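Local coordinates for protein metallo-beta-lactamase (Serratia marcescens, PDB 5AXR) that probably hydrolyses the beta-lactam ring of antibiotics as a two-zinc metallo-beta-lactamase of subclass B3, at residues S73-A78 / S118-S123; G95-D100 / H150-I155. All coordinates share one frame; numbering follows the deposited sequence.

Overall arrangement
Both contacts include ligands of the dizinc site of the metallo-beta-lactamase fold, and their segments alternate along the chain. Contact 1 sets the metal-binding turn and short helix 73-78 against the loop 118-123; contact 2 joins the turn 95-100, which leads into helix 99-104, to the loop 150-155. Their centres lie 12 Å apart. They share one zinc, bound by His74, His150 and His72, with His74 ND1 and His150 NE2 3.3 Å apart; the sulfur of 1-thioethanesulfonic acid bridges it to the second zinc, held by Asp76 and His77 of contact 1. The contacts also touch where Thr151 CG2 packs 3.5 Å from His74 NE2 and, farther from the metal, where Ser73 OG lies 3.3 Å from Asn98 CG.

Contact 1: S73-A78 / S118-S123; sequences SHEDHA and SNFPGS. With ZN (zinc ion), chain C; ZN (zinc ion), chain B; COM (1-thioethanesulfonic acid), chain J.
Phe120 meets Glu75 through the aliphatic part of the glutamate: Glu75 CG lies 3.6 Å from Phe120 CB, and the two side chains run past each other in opposite directions, with carboxylate and ring planes 50° apart. Phe120 CG sits between its own backbone N and carbonyl carbon (chi1 55°), which lays the ring alongside the turn 73-78. The Ala78 carbonyl carbon stands over one ring face, displaced toward the rim, while Ser73 O approaches the ring edge, 3.9 Å from Phe120 CE2. Ala78 CB adds an apolar touch at CZ. No direct hydrogen bond joins the segments; instead one water accepts from Glu75 N and donates to Ser118 O, and another lies between Ala78 O and Pro121 O.

The turn holds all but the first histidine, His72, of the HxHxDH zinc-binding motif of the metallo-beta-lactamase superfamily. His74, the N-cap residue of helix 75-78, takes both His77 N and Ala78 N on its carbonyl oxygen, while its ND1 binds one zinc at 2.0 Å. Asp76 OD2 and His77 NE2 bind the second zinc, completed on the protein side by His215. The sulfur S1 of 1-thioethanesulfonic acid bridges the metals, probably as a thiolate, 2.3 Å from the second zinc, and lies in the plane of the His77 ring at its edge. Farther out, Asp111 hydrogen-bonds His74 NE2, and the backbone N of Glu45 holds Glu75 OE1.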
loop_
_atom_site.group_PDB
_atom_site.type_symbol
_atom_site.label_atom_id
_atom_site.label_comp_id
_atom_site.label_asym_id
_atom_site.label_seq_id
_atom_site.Cartn_x
_atom_site.Cartn_y
_atom_site.Cartn_z
ATOM N N SER A 73 2.398 -8.646 -0.024
ATOM C CA SER A 73 2.561 -9.475 1.147
ATOM C C SER A 73 4.014 -9.595 1.579
ATOM O O SER A 73 4.527 -10.705 1.697
ATOM C CB SER A 73 1.993 -10.872 0.847
ATOM O OG SER A 73 2.559 -11.419 -0.339
ATOM N N HIS A 74 4.707 -8.472 1.720
ATOM C CA HIS A 74 5.984 -8.467 2.416
ATOM C C HIS A 74 5.745 -7.989 3.828
ATOM O O HIS A 74 4.794 -7.244 4.076
ATOM C CB HIS A 74 6.993 -7.543 1.738
ATOM C CG HIS A 74 7.553 -8.095 0.474
ATOM N ND1 HIS A 74 8.012 -7.289 -0.539
ATOM C CD2 HIS A 74 7.598 -9.357 -0.003
ATOM C CE1 HIS A 74 8.464 -8.040 -1.523
ATOM N NE2 HIS A 74 8.155 -9.295 -1.255
ATOM N N GLU A 75 6.682 -8.330 4.714
ATOM C CA GLU A 75 6.509 -8.155 6.159
ATOM C C GLU A 75 6.391 -6.707 6.565
ATOM O O GLU A 75 5.822 -6.393 7.611
ATOM C CB GLU A 75 7.689 -8.743 6.937
ATOM C CG GLU A 75 7.355 -8.948 8.418
ATOM C CD GLU A 75 7.691 -7.775 9.358
ATOM O OE1 GLU A 75 6.990 -7.624 10.397
ATOM O OE2 GLU A 75 8.699 -7.063 9.125
ATOM N N ASP A 76 7.066 -5.836 5.826
ATOM C CA ASP A 76 7.030 -4.436 6.162
ATOM C C ASP A 76 5.679 -3.759 5.879
ATOM O O ASP A 76 5.397 -2.724 6.475
ATOM C CB ASP A 76 8.215 -3.686 5.563
ATOM C CG ASP A 76 8.246 -3.719 4.059
ATOM O OD1 ASP A 76 7.844 -4.722 3.444
ATOM O OD2 ASP A 76 8.738 -2.735 3.504
ATOM N N HIS A 77 4.829 -4.372 5.047
ATOM C CA HIS A 77 3.501 -3.824 4.733
ATOM C C HIS A 77 2.373 -4.665 5.309
ATOM O O HIS A 77 1.287 -4.140 5.592
ATOM C CB HIS A 77 3.274 -3.711 3.221
ATOM C CG HIS A 77 4.368 -3.001 2.513
ATOM N ND1 HIS A 77 4.467 -1.627 2.491
ATOM C CD2 HIS A 77 5.507 -3.471 1.951
ATOM C CE1 HIS A 77 5.630 -1.278 1.965
ATOM N NE2 HIS A 77 6.250 -2.380 1.570
ATOM N N ALA A 78 2.607 -5.973 5.365
ATOM C CA ALA A 78 1.603 -6.945 5.720
ATOM C C ALA A 78 1.852 -7.547 7.109
ATOM O O ALA A 78 0.972 -8.199 7.664
ATOM C CB ALA A 78 1.577 -8.052 4.681
ATOM N N SER A 118 11.871 -11.910 6.740
ATOM C CA SER A 118 11.335 -12.989 7.558
ATOM C C SER A 118 9.844 -13.220 7.288
ATOM O O SER A 118 9.156 -12.379 6.705
ATOM C CB SER A 118 11.530 -12.684 9.043
ATOM O OG SER A 118 10.425 -11.957 9.559
ATOM N N ASN A 119 9.351 -14.360 7.756
ATOM C CA ASN A 119 7.921 -14.602 7.860
ATOM C C ASN A 119 7.268 -13.692 8.906
ATOM O O ASN A 119 7.948 -12.981 9.654
ATOM C CB ASN A 119 7.670 -16.071 8.214
ATOM C CG ASN A 119 8.042 -17.011 7.083
ATOM O OD1 ASN A 119 8.312 -16.579 5.958
ATOM N ND2 ASN A 119 8.037 -18.306 7.367
ATOM N N PHE A 120 5.945 -13.753 8.977
ATOM C CA PHE A 120 5.205 -12.934 9.907
ATOM C C PHE A 120 3.886 -13.640 10.246
ATOM O O PHE A 120 3.602 -14.709 9.699
ATOM C CB PHE A 120 4.985 -11.550 9.275
ATOM C CG PHE A 120 4.317 -11.599 7.936
ATOM C CD1 PHE A 120 2.933 -11.667 7.841
ATOM C CD2 PHE A 120 5.063 -11.577 6.771
ATOM C CE1 PHE A 120 2.308 -11.713 6.611
ATOM C CE2 PHE A 120 4.440 -11.618 5.530
ATOM C CZ PHE A 120 3.063 -11.671 5.447
ATOM N N PRO A 121 3.094 -13.077 11.177
ATOM C CA PRO A 121 1.887 -13.791 11.597
ATOM C C PRO A 121 0.860 -13.918 10.482
ATOM O O PRO A 121 0.570 -12.938 9.783
ATOM C CB PRO A 121 1.335 -12.922 12.734
ATOM C CG PRO A 121 2.502 -12.134 13.211
ATOM C CD PRO A 121 3.323 -11.873 11.990
ATOM N N GLY A 122 0.320 -15.121 10.321
ATOM C CA GLY A 122 -0.751 -15.358 9.380
ATOM C C GLY A 122 -2.038 -14.701 9.854
ATOM O O GLY A 122 -2.267 -14.526 11.047
ATOM N N SER A 123 -2.880 -14.326 8.906
ATOM C CA SER A 123 -4.094 -13.591 9.207
ATOM C C SER A 123 -5.305 -14.479 8.930
ATOM O O SER A 123 -5.311 -15.255 7.972
ATOM C CB SER A 123 -4.152 -12.303 8.370
ATOM O OG SER A 123 -5.343 -11.575 8.629
HETATM ZN ZN ZN C . 8.302 -2.416 1.573
HETATM ZN ZN ZN B . 7.898 -5.264 -0.818
HETATM C C1 COM J . 10.336 -4.728 1.055
HETATM C C2 COM J . 11.278 -3.766 1.795
HETATM S S1 COM J . 9.144 -3.880 -0.021
HETATM S S2 COM J . 12.447 -3.073 0.818
HETATM O O1S COM J . 12.913 -4.169 -0.308
HETATM O O2S COM J . 13.564 -2.696 1.626
HETATM O O3S COM J . 11.906 -1.905 0.156
HETATM O O HOH W 1 8.175 -10.735 4.064
HETATM O O HOH W 2 -0.199 -10.251 9.215
#

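Contact 2: G95-D100 / H150-I155; sequences GAANVD and HTEGGI. With NA (sodium ion), chain E; ZN (zinc ion), chain B.
Asn98 and Thr151 cross at about a right angle, joined by a nearly straight hydrogen bond from Asn98 ND2 to Thr151 OG1 (3.1 Å, 172° at the hydrogen), with the hydroxyl oxygen 3° out of the amide plane. Asn98 CG lies anti to its carbonyl carbon (chi1 -68°), directing the amide at the loop 150-155. There OD1 accepts a weak, bent bond from Gly153 N at 2.8 Å. Ala97 CB rests alongside the extended Glu152 chain, 3.8 Å from its CD, and Ile155 CG1 reaches Gly95 N. Gly95 and Gly153 let the backbones close up, with Gly95 CA 3.4 Å from Gly153 O in a CA-H...O contact. This joins the turn after strand 91-95 of the seven-stranded sheet to the loop entering strand 155-163 of the other sheet.

Gly153 O also binds a sodium ion at 2.9 Å, with Ser70 O, Thr71 O and a water. ND2 gives to both Thr151 OG1 and this water while OD1 takes only the weak bond, so the amide's rotation is probably set mainly by its nitrogen. Thr151, packed on the zinc ligands His72 and His74, is itself second-shell and ties the network to the metal site.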
loop_
_atom_site.group_PDB
_atom_site.type_symbol
_atom_site.label_atom_id
_atom_site.label_comp_id
_atom_site.label_asym_id
_atom_site.label_seq_id
_atom_site.Cartn_x
_atom_site.Cartn_y
_atom_site.Cartn_z
ATOM N N GLY A 95 -4.618 -9.504 -3.768
ATOM C CA GLY A 95 -4.474 -10.155 -5.054
ATOM C C GLY A 95 -4.345 -11.662 -4.872
ATOM O O GLY A 95 -3.741 -12.135 -3.883
ATOM N N ALA A 96 -4.962 -12.402 -5.794
ATOM C CA ALA A 96 -5.118 -13.866 -5.672
ATOM C C ALA A 96 -3.829 -14.524 -5.250
ATOM O O ALA A 96 -3.792 -15.278 -4.275
ATOM C CB ALA A 96 -5.583 -14.451 -6.990
ATOM N N ALA A 97 -2.749 -14.094 -5.889
ATOM C CA ALA A 97 -1.445 -14.716 -5.717
ATOM C C ALA A 97 -0.752 -14.382 -4.397
ATOM O O ALA A 97 0.217 -15.045 -4.025
ATOM C CB ALA A 97 -0.548 -14.349 -6.882
ATOM N N ASN A 98 -1.259 -13.414 -3.641
ATOM C CA ASN A 98 -0.668 -13.159 -2.332
ATOM C C ASN A 98 -1.541 -13.688 -1.200
ATOM O O ASN A 98 -1.127 -13.638 -0.043
ATOM C CB ASN A 98 -0.391 -11.667 -2.145
ATOM C CG ASN A 98 0.722 -11.147 -3.063
ATOM O OD1 ASN A 98 1.322 -11.881 -3.868
ATOM N ND2 ASN A 98 1.018 -9.876 -2.921
ATOM N N VAL A 99 -2.724 -14.213 -1.534
ATOM C CA VAL A 99 -3.692 -14.629 -0.516
ATOM C C VAL A 99 -3.084 -15.631 0.475
ATOM O O VAL A 99 -3.160 -15.442 1.698
ATOM C CB VAL A 99 -4.970 -15.219 -1.128
ATOM C CG1 VAL A 99 -5.776 -15.939 -0.065
ATOM C CG2 VAL A 99 -5.825 -14.121 -1.737
ATOM N N ASP A 100 -2.361 -16.616 -0.042
ATOM C CA ASP A 100 -1.837 -17.681 0.820
ATOM C C ASP A 100 -0.736 -17.182 1.735
ATOM O O ASP A 100 -0.683 -17.546 2.909
ATOM C CB ASP A 100 -1.365 -18.883 -0.005
ATOM C CG ASP A 100 -2.519 -19.766 -0.442
ATOM O OD1 ASP A 100 -3.412 -20.069 0.399
ATOM O OD2 ASP A 100 -2.565 -20.111 -1.639
ATOM N N HIS A 150 6.780 -6.846 -8.280
ATOM C CA HIS A 150 7.538 -6.711 -7.045
ATOM C C HIS A 150 7.150 -7.883 -6.146
ATOM O O HIS A 150 7.982 -8.402 -5.415
ATOM C CB HIS A 150 7.245 -5.360 -6.385
ATOM C CG HIS A 150 7.834 -5.195 -5.018
ATOM N ND1 HIS A 150 9.046 -4.573 -4.801
ATOM C CD2 HIS A 150 7.318 -5.449 -3.789
ATOM C CE1 HIS A 150 9.264 -4.479 -3.500
ATOM N NE2 HIS A 150 8.245 -5.029 -2.868
ATOM N N THR A 151 5.882 -8.269 -6.225
ATOM C CA THR A 151 5.373 -9.600 -5.879
ATOM C C THR A 151 4.365 -9.931 -6.962
ATOM O O THR A 151 3.925 -9.038 -7.692
ATOM C CB THR A 151 4.583 -9.643 -4.536
ATOM O OG1 THR A 151 3.370 -8.876 -4.650
ATOM C CG2 THR A 151 5.380 -9.105 -3.396
ATOM N N GLU A 152 3.894 -11.175 -6.971
ATOM C CA GLU A 152 3.017 -11.645 -8.016
ATOM C C GLU A 152 1.578 -11.146 -7.814
ATOM O O GLU A 152 0.842 -10.933 -8.778
ATOM C CB GLU A 152 3.053 -13.180 -8.045
ATOM C CG GLU A 152 2.458 -13.791 -9.299
ATOM C CD GLU A 152 2.332 -15.318 -9.224
ATOM O OE1 GLU A 152 3.021 -15.963 -8.401
ATOM O OE2 GLU A 152 1.502 -15.869 -9.975
ATOM N N GLY A 153 1.160 -10.980 -6.564
ATOM C CA GLY A 153 -0.207 -10.571 -6.279
ATOM C C GLY A 153 -0.381 -9.101 -5.874
ATOM O O GLY A 153 -1.409 -8.741 -5.284
ATOM N N GLY A 154 0.611 -8.264 -6.177
ATOM C CA GLY A 154 0.538 -6.813 -5.902
ATOM C C GLY A 154 -0.733 -6.155 -6.432
ATOM O O GLY A 154 -1.124 -6.395 -7.574
ATOM N N ILE A 155 -1.382 -5.333 -5.597
ATOM C CA ILE A 155 -2.571 -4.549 -6.010
ATOM C C ILE A 155 -2.355 -3.086 -5.651
ATOM O O ILE A 155 -1.911 -2.778 -4.562
ATOM C CB ILE A 155 -3.879 -5.052 -5.337
ATOM C CG1 ILE A 155 -4.218 -6.487 -5.769
ATOM C CG2 ILE A 155 -5.052 -4.104 -5.604
ATOM C CD1 ILE A 155 -4.717 -6.612 -7.200
HETATM NA NA NA E . -2.473 -7.581 -2.808
HETATM ZN ZN ZN B . 7.898 -5.264 -0.818
HETATM O O HOH W 3 -0.996 -8.781 -0.883
#